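Local coordinates for nigritoxine (Vibrio nigripulchritudo, PDB 5M41), which acts as a bacterial toxin against crustaceans and insects and has a new fold, at residues Asn351-Ile362 with Leu422-His431; Phe119-Arg128 with Gly158-Gln166. One frame throughout, in Å; residues are numbered along the deposited sequence.

Contact 1 (Asn351-Ile362 with Leu422-His431); sequences NLGQVVRGGISI and LPTRPTYRNH
A classic beta bulge marks the pairing of edge strand 354-357 with strand 427-429, the middle strand of a small antiparallel sheet completed by strand 435-437. Val356 N donates to Thr427 O at 2.9 Å, Arg357 N adds a weak bond to the same oxygen, and Thr427 N returns a bond to Arg357 O at 3.1 Å. Gln354 and Arg429 form a hydrogen-bonded pair whose Arg429 N reaches Gln354 O at 2.8 Å. On the Tyr428 face, Leu352 lays CD1 over the phenol ring, 3.8 Å from its centroid; CG anti to the backbone N (chi1 -179°) brings the branch there. The Arg357 chain, bent at chi3, returns NE to its neighbour's carbonyl, Gly358 O, at 2.8 Å. The CG2 methyl of Thr424 lies over the centre of one face of the guanidinium, 3.6 Å from Arg357 CZ, while Asp259 pairs with NH1. Beyond the bulge, loop 422-426 runs along strand 359-362, which belongs to another sheet and bonds there to strand 366-370. Here Gly359 CA lies close against Thr424 O, and Ile360 N bonds to that oxygen at 3.0 Å. Ile360 CG1 meets Pro423 CB at 3.7 Å, and one water bridges Ile360 O and Pro423 O. Val356 and Arg357, both facing Thr427, give the antiparallel pair its classic bulge.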
loop_
_atom_site.group_PDB
_atom_site.type_symbol
_atom_site.label_atom_id
_atom_site.label_comp_id
_atom_site.label_asym_id
_atom_site.label_seq_id
_atom_site.Cartn_x
_atom_site.Cartn_y
_atom_site.Cartn_z
ATOM N N ASN A 351 -2.426 -12.160 17.554
ATOM C CA ASN A 351 -1.241 -13.008 17.454
ATOM C C ASN A 351 0.087 -12.310 17.078
ATOM O O ASN A 351 1.173 -12.854 17.313
ATOM C CB ASN A 351 -1.513 -14.111 16.444
ATOM C CG ASN A 351 -0.911 -15.431 16.855
ATOM O OD1 ASN A 351 -0.903 -15.775 18.037
ATOM N ND2 ASN A 351 -0.411 -16.187 15.878
ATOM N N LEU A 352 0.005 -11.110 16.500
ATOM C CA LEU A 352 1.188 -10.396 16.000
ATOM C C LEU A 352 2.174 -9.983 17.096
ATOM O O LEU A 352 3.379 -10.080 16.910
ATOM C CB LEU A 352 0.760 -9.151 15.208
ATOM C CG LEU A 352 1.844 -8.271 14.589
ATOM C CD1 LEU A 352 2.570 -9.037 13.505
ATOM C CD2 LEU A 352 1.266 -6.982 14.011
ATOM N N GLY A 353 1.647 -9.507 18.223
ATOM C CA GLY A 353 2.449 -8.884 19.287
ATOM C C GLY A 353 1.836 -7.541 19.665
ATOM O O GLY A 353 0.673 -7.285 19.353
ATOM N N GLN A 354 2.595 -6.688 20.354
ATOM C CA GLN A 354 2.156 -5.327 20.634
ATOM C C GLN A 354 2.303 -4.438 19.415
ATOM O O GLN A 354 3.370 -4.402 18.806
ATOM C CB GLN A 354 3.051 -4.700 21.674
ATOM C CG GLN A 354 2.581 -4.743 23.095
ATOM C CD GLN A 354 3.663 -4.227 24.000
ATOM O OE1 GLN A 354 3.944 -4.833 25.024
ATOM N NE2 GLN A 354 4.323 -3.125 23.599
ATOM N N VAL A 355 1.258 -3.696 19.076
ATOM C CA VAL A 355 1.414 -2.612 18.122
ATOM C C VAL A 355 2.087 -1.455 18.868
ATOM O O VAL A 355 1.586 -1.013 19.922
ATOM C CB VAL A 355 0.074 -2.162 17.514
ATOM C CG1 VAL A 355 0.261 -0.893 16.658
ATOM C CG2 VAL A 355 -0.509 -3.281 16.643
ATOM N N VAL A 356 3.214 -0.989 18.333
ATOM C CA VAL A 356 3.978 0.096 18.960
ATOM C C VAL A 356 3.439 1.460 18.502
ATOM O O VAL A 356 3.090 2.288 19.319
ATOM C CB VAL A 356 5.504 -0.058 18.729
ATOM C CG1 VAL A 356 6.281 1.115 19.313
ATOM C CG2 VAL A 356 6.002 -1.340 19.415
ATOM N N ARG A 357 3.307 1.649 17.196
ATOM C CA ARG A 357 2.862 2.921 16.656
ATOM C C ARG A 357 2.139 2.689 15.338
ATOM O O ARG A 357 2.455 1.722 14.617
ATOM C CB ARG A 357 4.075 3.869 16.456
ATOM C CG ARG A 357 5.163 3.324 15.521
ATOM C CD ARG A 357 6.037 4.441 14.920
ATOM N NE ARG A 357 5.179 5.304 14.111
ATOM C CZ ARG A 357 5.114 6.626 14.153
ATOM N NH1 ARG A 357 5.929 7.346 14.925
ATOM N NH2 ARG A 357 4.242 7.233 13.358
ATOM N N GLY A 358 1.191 3.568 15.015
ATOM C CA GLY A 358 0.608 3.573 13.680
ATOM C C GLY A 358 1.552 4.192 12.648
ATOM O O GLY A 358 2.688 4.531 12.965
ATOM N N GLY A 359 1.087 4.339 11.409
ATOM C CA GLY A 359 1.893 4.934 10.367
ATOM C C GLY A 359 1.352 4.687 8.979
ATOM O O GLY A 359 0.160 4.385 8.789
ATOM N N ILE A 360 2.234 4.847 8.002
ATOM C CA ILE A 360 1.887 4.656 6.591
ATOM C C ILE A 360 2.818 3.584 6.071
ATOM O O ILE A 360 4.022 3.670 6.276
ATOM C CB ILE A 360 2.060 5.965 5.763
ATOM C CG1 ILE A 360 1.302 7.141 6.413
ATOM C CG2 ILE A 360 1.608 5.767 4.315
ATOM C CD1 ILE A 360 -0.216 6.969 6.510
ATOM N N SER A 361 2.259 2.555 5.442
ATOM C CA SER A 361 3.072 1.554 4.751
ATOM C C SER A 361 2.871 1.730 3.264
ATOM O O SER A 361 1.752 1.955 2.801
ATOM C CB SER A 361 2.658 0.140 5.153
ATOM O OG SER A 361 2.739 -0.031 6.560
ATOM N N ILE A 362 3.942 1.604 2.511
ATOM C CA ILE A 362 3.888 1.767 1.069
ATOM C C ILE A 362 4.190 0.397 0.457
ATOM O O ILE A 362 5.210 -0.207 0.757
ATOM C CB ILE A 362 4.870 2.872 0.588
ATOM C CG1 ILE A 362 4.392 4.258 1.073
ATOM C CG2 ILE A 362 4.979 2.874 -0.941
ATOM C CD1 ILE A 362 5.436 5.361 0.944
ATOM N N LEU A 422 9.910 9.997 3.565
ATOM C CA LEU A 422 8.713 9.176 3.454
ATOM C C LEU A 422 8.048 9.122 4.839
ATOM O O LEU A 422 8.751 9.160 5.855
ATOM C CB LEU A 422 9.075 7.784 2.935
ATOM C CG LEU A 422 9.462 7.743 1.447
ATOM C CD1 LEU A 422 10.026 6.384 1.055
ATOM C CD2 LEU A 422 8.281 8.103 0.549
ATOM N N PRO A 423 6.695 9.076 4.885
ATOM C CA PRO A 423 6.039 8.958 6.184
ATOM C C PRO A 423 6.549 7.764 7.003
ATOM O O PRO A 423 6.919 6.734 6.458
ATOM C CB PRO A 423 4.551 8.825 5.828
ATOM C CG PRO A 423 4.510 8.479 4.376
ATOM C CD PRO A 423 5.728 9.090 3.768
ATOM N N THR A 424 6.613 7.927 8.317
ATOM C CA THR A 424 7.043 6.848 9.218
ATOM C C THR A 424 6.067 5.644 9.163
ATOM O O THR A 424 4.830 5.816 9.204
ATOM C CB THR A 424 7.162 7.419 10.647
ATOM O OG1 THR A 424 8.067 8.505 10.586
ATOM C CG2 THR A 424 7.704 6.403 11.663
ATOM N N ARG A 425 6.639 4.449 9.076
ATOM C CA ARG A 425 5.904 3.183 9.006
ATOM C C ARG A 425 5.392 2.751 10.376
ATOM O O ARG A 425 5.994 3.095 11.386
ATOM C CB ARG A 425 6.848 2.103 8.478
ATOM C CG ARG A 425 7.263 2.331 7.022
ATOM C CD ARG A 425 8.509 1.530 6.672
ATOM N NE ARG A 425 8.163 0.137 6.397
ATOM C CZ ARG A 425 9.050 -0.849 6.208
ATOM N NH1 ARG A 425 10.358 -0.599 6.284
ATOM N NH2 ARG A 425 8.626 -2.090 5.960
ATOM N N PRO A 426 4.266 2.015 10.419
ATOM C CA PRO A 426 3.805 1.464 11.687
ATOM C C PRO A 426 4.775 0.382 12.144
ATOM O O PRO A 426 5.450 -0.221 11.307
ATOM C CB PRO A 426 2.448 0.835 11.322
ATOM C CG PRO A 426 2.633 0.446 9.865
ATOM C CD PRO A 426 3.355 1.657 9.311
ATOM N N THR A 427 4.865 0.154 13.455
ATOM C CA THR A 427 5.775 -0.847 13.975
ATOM C C THR A 427 5.076 -1.731 15.018
ATOM O O THR A 427 4.063 -1.359 15.593
ATOM C CB THR A 427 7.056 -0.251 14.635
ATOM O OG1 THR A 427 6.706 0.413 15.851
ATOM C CG2 THR A 427 7.858 0.705 13.728
ATOM N N TYR A 428 5.638 -2.905 15.267
ATOM C CA TYR A 428 5.140 -3.799 16.302
ATOM C C TYR A 428 6.320 -4.422 17.024
ATOM O O TYR A 428 7.453 -4.373 16.545
ATOM C CB TYR A 428 4.248 -4.905 15.723
ATOM C CG TYR A 428 4.988 -6.007 14.989
ATOM C CD1 TYR A 428 5.191 -7.256 15.585
ATOM C CD2 TYR A 428 5.474 -5.803 13.688
ATOM C CE1 TYR A 428 5.847 -8.287 14.907
ATOM C CE2 TYR A 428 6.150 -6.807 13.011
ATOM C CZ TYR A 428 6.333 -8.044 13.619
ATOM O OH TYR A 428 6.990 -9.037 12.927
ATOM N N ARG A 429 6.046 -4.971 18.194
ATOM C CA ARG A 429 7.058 -5.640 18.972
ATOM C C ARG A 429 6.710 -7.119 18.985
ATOM O O ARG A 429 5.640 -7.508 19.450
ATOM C CB ARG A 429 7.103 -5.063 20.394
ATOM C CG ARG A 429 8.042 -5.798 21.349
ATOM C CD ARG A 429 7.917 -5.263 22.774
ATOM N NE ARG A 429 7.665 -3.830 22.721
ATOM C CZ ARG A 429 8.613 -2.892 22.692
ATOM N NH1 ARG A 429 9.908 -3.213 22.760
ATOM N NH2 ARG A 429 8.257 -1.619 22.610
ATOM N N ASN A 430 7.606 -7.935 18.441
ATOM C CA ASN A 430 7.393 -9.381 18.415
ATOM C C ASN A 430 7.579 -10.010 19.796
ATOM O O ASN A 430 7.833 -9.320 20.798
ATOM C CB ASN A 430 8.278 -10.059 17.360
ATOM C CG ASN A 430 9.765 -9.943 17.666
ATOM O OD1 ASN A 430 10.173 -9.868 18.828
ATOM N ND2 ASN A 430 10.586 -9.945 16.615
ATOM N N HIS A 431 7.457 -11.329 19.843
ATOM C CA HIS A 431 7.448 -12.047 21.111
ATOM C C HIS A 431 8.734 -11.890 21.896
ATOM O O HIS A 431 8.713 -11.918 23.128
ATOM C CB HIS A 431 7.061 -13.510 20.877
ATOM C CG HIS A 431 5.880 -13.682 19.925
ATOM N ND1 HIS A 431 4.645 -13.201 20.197
ATOM C CD2 HIS A 431 5.791 -14.297 18.670
ATOM C CE1 HIS A 431 3.810 -13.498 19.179
ATOM N NE2 HIS A 431 4.513 -14.169 18.246
HETATM O O HOH W 1 5.836 4.976 4.623
HETATM O O HOH W 2 5.281 -0.810 7.232
#

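Contact 2 (Phe119-Arg128 with Gly158-Gln166)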
loop_
_atom_site.group_PDB
_atom_site.type_symbol
_atom_site.label_atom_id
_atom_site.label_comp_id
_atom_site.label_asym_id
_atom_site.label_seq_id
_atom_site.Cartn_x
_atom_site.Cartn_y
_atom_site.Cartn_z
ATOM N N PHE A 119 2.533 25.701 51.438
ATOM C CA PHE A 119 2.214 24.258 51.322
ATOM C C PHE A 119 0.728 23.976 51.580
ATOM O O PHE A 119 0.117 23.134 50.914
ATOM C CB PHE A 119 3.089 23.410 52.270
ATOM C CG PHE A 119 4.503 23.179 51.765
ATOM C CD1 PHE A 119 4.733 22.534 50.550
ATOM C CD2 PHE A 119 5.596 23.591 52.516
ATOM C CE1 PHE A 119 6.028 22.317 50.082
ATOM C CE2 PHE A 119 6.897 23.384 52.065
ATOM C CZ PHE A 119 7.115 22.741 50.841
ATOM N N ASN A 120 0.139 24.709 52.529
ATOM C CA ASN A 120 -1.253 24.475 52.911
ATOM C C ASN A 120 -2.259 24.830 51.828
ATOM O O ASN A 120 -3.343 24.249 51.777
ATOM C CB ASN A 120 -1.585 25.183 54.230
ATOM C CG ASN A 120 -0.808 24.608 55.392
ATOM O OD1 ASN A 120 -1.363 23.901 56.227
ATOM N ND2 ASN A 120 0.490 24.879 55.434
ATOM N N ASN A 121 -1.879 25.760 50.958
ATOM C CA ASN A 121 -2.724 26.220 49.861
ATOM C C ASN A 121 -2.694 25.320 48.612
ATOM O O ASN A 121 -3.478 25.513 47.679
ATOM C CB ASN A 121 -2.361 27.666 49.502
ATOM C CG ASN A 121 -2.748 28.664 50.603
ATOM O OD1 ASN A 121 -3.539 28.359 51.502
ATOM N ND2 ASN A 121 -2.191 29.858 50.532
ATOM N N ILE A 122 -1.799 24.333 48.605
ATOM C CA ILE A 122 -1.725 23.387 47.487
ATOM C C ILE A 122 -2.651 22.208 47.721
ATOM O O ILE A 122 -2.427 21.398 48.627
ATOM C CB ILE A 122 -0.279 22.909 47.205
ATOM C CG1 ILE A 122 0.536 24.093 46.681
ATOM C CG2 ILE A 122 -0.285 21.800 46.157
ATOM C CD1 ILE A 122 2.020 23.952 46.885
ATOM N N ASN A 123 -3.691 22.118 46.898
ATOM C CA ASN A 123 -4.694 21.082 47.094
ATOM C C ASN A 123 -5.224 20.376 45.833
ATOM O O ASN A 123 -6.042 19.461 45.952
ATOM C CB ASN A 123 -5.854 21.660 47.920
ATOM C CG ASN A 123 -6.484 22.854 47.262
ATOM O OD1 ASN A 123 -6.767 22.839 46.070
ATOM N ND2 ASN A 123 -6.693 23.912 48.037
ATOM N N ASP A 124 -4.742 20.754 44.648
ATOM C CA ASP A 124 -5.226 20.267 43.340
ATOM C C ASP A 124 -4.977 18.767 43.162
ATOM O O ASP A 124 -3.982 18.234 43.678
ATOM C CB ASP A 124 -4.506 21.060 42.220
ATOM C CG ASP A 124 -5.065 20.789 40.809
ATOM O OD1 ASP A 124 -6.234 21.147 40.533
ATOM O OD2 ASP A 124 -4.317 20.259 39.960
ATOM N N GLU A 125 -5.847 18.113 42.404
ATOM C CA GLU A 125 -5.780 16.706 42.109
ATOM C C GLU A 125 -4.463 16.347 41.405
ATOM O O GLU A 125 -3.941 15.247 41.583
ATOM C CB GLU A 125 -7.010 16.324 41.259
ATOM C CG GLU A 125 -7.211 14.833 40.967
ATOM C CD GLU A 125 -7.229 13.947 42.213
ATOM O OE1 GLU A 125 -7.554 14.432 43.312
ATOM O OE2 GLU A 125 -6.914 12.739 42.094
ATOM N N SER A 126 -3.908 17.282 40.633
ATOM C CA SER A 126 -2.655 17.023 39.943
ATOM C C SER A 126 -1.471 16.831 40.905
ATOM O O SER A 126 -0.415 16.342 40.483
ATOM C CB SER A 126 -2.354 18.107 38.906
ATOM O OG SER A 126 -1.892 19.294 39.524
ATOM N N PHE A 127 -1.645 17.232 42.168
ATOM C CA PHE A 127 -0.662 16.972 43.229
ATOM C C PHE A 127 -1.026 15.690 43.969
ATOM O O PHE A 127 -0.181 14.820 44.218
ATOM C CB PHE A 127 -0.572 18.152 44.206
ATOM C CG PHE A 127 0.193 19.327 43.659
ATOM C CD1 PHE A 127 1.548 19.479 43.933
ATOM C CD2 PHE A 127 -0.425 20.251 42.812
ATOM C CE1 PHE A 127 2.260 20.551 43.405
ATOM C CE2 PHE A 127 0.289 21.327 42.276
ATOM C CZ PHE A 127 1.628 21.479 42.583
ATOM N N ARG A 128 -2.308 15.558 44.262
ATOM C CA ARG A 128 -2.796 14.444 45.013
ATOM C C ARG A 128 -2.548 13.113 44.303
ATOM O O ARG A 128 -2.274 12.117 44.974
ATOM C CB ARG A 128 -4.285 14.609 45.264
ATOM C CG ARG A 128 -4.799 13.686 46.353
ATOM C CD ARG A 128 -6.228 14.056 46.719
ATOM N NE ARG A 128 -6.894 12.910 47.308
ATOM C CZ ARG A 128 -7.551 11.990 46.610
ATOM N NH1 ARG A 128 -7.651 12.090 45.287
ATOM N NH2 ARG A 128 -8.114 10.967 47.243
ATOM N N GLY A 158 -10.873 17.866 51.900
ATOM C CA GLY A 158 -10.018 18.826 52.594
ATOM C C GLY A 158 -8.524 18.572 52.410
ATOM O O GLY A 158 -7.696 19.147 53.127
ATOM N N TRP A 159 -8.173 17.727 51.442
ATOM C CA TRP A 159 -6.769 17.335 51.197
ATOM C C TRP A 159 -5.855 18.503 50.847
ATOM O O TRP A 159 -6.200 19.330 49.999
ATOM C CB TRP A 159 -6.728 16.242 50.115
ATOM C CG TRP A 159 -5.344 15.699 49.872
ATOM C CD1 TRP A 159 -4.768 14.549 50.410
ATOM C CD2 TRP A 159 -4.299 16.286 49.022
ATOM N NE1 TRP A 159 -3.475 14.389 49.957
ATOM C CE2 TRP A 159 -3.135 15.395 49.124
ATOM C CE3 TRP A 159 -4.218 17.411 48.214
ATOM C CZ2 TRP A 159 -1.960 15.652 48.457
ATOM C CZ3 TRP A 159 -3.017 17.655 47.537
ATOM C CH2 TRP A 159 -1.920 16.791 47.653
ATOM N N ASN A 160 -4.684 18.587 51.491
ATOM C CA ASN A 160 -3.655 19.566 51.097
ATOM C C ASN A 160 -2.224 19.192 51.517
ATOM O O ASN A 160 -2.035 18.255 52.286
ATOM C CB ASN A 160 -4.030 21.009 51.530
ATOM C CG ASN A 160 -3.948 21.222 53.027
ATOM O OD1 ASN A 160 -2.873 21.154 53.627
ATOM N ND2 ASN A 160 -5.090 21.524 53.636
ATOM N N LEU A 161 -1.232 19.934 51.026
ATOM C CA LEU A 161 0.182 19.640 51.325
ATOM C C LEU A 161 0.775 20.257 52.610
ATOM O O LEU A 161 1.999 20.204 52.823
ATOM C CB LEU A 161 1.064 20.012 50.122
ATOM C CG LEU A 161 0.960 19.213 48.814
ATOM C CD1 LEU A 161 2.022 19.729 47.859
ATOM C CD2 LEU A 161 1.139 17.710 49.024
ATOM N N GLY A 162 -0.081 20.803 53.482
ATOM C CA GLY A 162 0.364 21.364 54.761
ATOM C C GLY A 162 1.299 20.457 55.536
ATOM O O GLY A 162 2.246 20.929 56.175
ATOM N N TYR A 163 1.072 19.149 55.443
ATOM C CA TYR A 163 1.904 18.184 56.179
ATOM C C TYR A 163 3.388 18.157 55.765
ATOM O O TYR A 163 4.234 17.662 56.511
ATOM C CB TYR A 163 1.294 16.772 56.146
ATOM C CG TYR A 163 1.379 16.057 54.814
ATOM C CD1 TYR A 163 2.341 15.067 54.594
ATOM C CD2 TYR A 163 0.480 16.347 53.780
ATOM C CE1 TYR A 163 2.419 14.396 53.377
ATOM C CE2 TYR A 163 0.553 15.685 52.562
ATOM C CZ TYR A 163 1.518 14.707 52.371
ATOM O OH TYR A 163 1.579 14.040 51.174
ATOM N N PHE A 164 3.705 18.713 54.599
ATOM C CA PHE A 164 5.096 18.825 54.159
ATOM C C PHE A 164 5.914 19.684 55.144
ATOM O O PHE A 164 7.134 19.583 55.207
ATOM C CB PHE A 164 5.164 19.414 52.739
ATOM C CG PHE A 164 5.085 18.388 51.624
ATOM C CD1 PHE A 164 4.226 17.283 51.702
ATOM C CD2 PHE A 164 5.857 18.553 50.466
ATOM C CE1 PHE A 164 4.158 16.352 50.660
ATOM C CE2 PHE A 164 5.786 17.630 49.414
ATOM C CZ PHE A 164 4.937 16.529 49.515
ATOM N N ASN A 165 5.234 20.512 55.938
ATOM C CA ASN A 165 5.921 21.353 56.923
ATOM C C ASN A 165 6.497 20.607 58.118
ATOM O O ASN A 165 7.399 21.109 58.785
ATOM C CB ASN A 165 5.000 22.469 57.399
ATOM C CG ASN A 165 4.754 23.484 56.326
ATOM O OD1 ASN A 165 5.696 24.076 55.805
ATOM N ND2 ASN A 165 3.492 23.676 55.963
ATOM N N GLN A 166 5.984 19.412 58.380
ATOM C CA GLN A 166 6.459 18.610 59.504
ATOM C C GLN A 166 7.527 17.604 59.085
ATOM O O GLN A 166 8.211 17.022 59.936
ATOM C CB GLN A 166 5.288 17.903 60.179
ATOM C CG GLN A 166 4.242 18.875 60.712
ATOM C CD GLN A 166 2.828 18.418 60.400
ATOM O OE1 GLN A 166 2.556 17.212 60.300
ATOM N NE2 GLN A 166 1.918 19.379 60.231
HETATM O O HOH W 3 -2.566 20.693 56.514
#
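Phe119 takes the methylene of Phe164 over the centre of one ring face, with Phe164 CB 3.9 Å from the Phe119 centroid; the two rings themselves meet obliquely, their planes 47° apart. At the ring's edge stands the amide oxygen of Asn165, whose ND2 is held by Pro116 O. Asn120 reaches Gly162 with its amide, OD1 lying 3.4 Å from Gly162 CA, while its carbonyl oxygen is packed against CB and CG of Asn160. Ile122 supplies the backbone bond between the segments: Leu161 N donates to Ile122 O at 3.1 Å. Beside it, Ile122 CG2 touches Leu161 CD1 at 3.5 Å. Asn123 edges the Trp159 indole, its carbonyl oxygen near the ring plane. In one of its two conformers Asp124 OD2 accepts from Ser126 N, an N-cap for helix 125-128. Phe127 CB flanks the six-membered end of the indole; its ring carries the Ile122 CG2 methyl over the centre of one face and brings CD1 to the Leu161 CD1 methyl, an apolar cluster over Leu100. Finally Arg128, extended from CG to NE, runs its aliphatic chain across one indole face, CG lying 3.7 Å from the centroid of the five-membered ring. Its guanidinium stands almost upright to the indole, planes 86° apart, and NH1 forms a salt bridge with Glu125 OE1 at 3.1 Å. Trp159 and Leu161 thus lie against helix 125-128, the 3-10 segment beginning at Gly162 against Phe119 and Asn120. Phe119, Ile122, Phe127 and Leu161 pack on strands 86-90, 98-102 and 110-113 of the five-stranded antiparallel sheet. Asn160 OD1 accepts from Gly162 N at 2.8 Å in the carbonyl plane, fixing the amide in an Asx turn.

How the contacts relate
Contact 1 and contact 2 lie in separate parts of an elongated single chain: their centres are 43 Å apart and their nearest atoms about 26 Å, so neither touches the other. Contact 2 closes in sequence before contact 1 opens. It sits far out, 54 Å from the centre of the chain, and contact 1 lies much nearer, at 14 Å. Contact 1 is a strand pairing in which backbone bonds set the register, whereas contact 2 joins loop and short helical pieces mainly through side chains. The magnesium ion at Val189, Glu192 and Asp195 is bound by residues outside both contacts, and falls between them along the sequence.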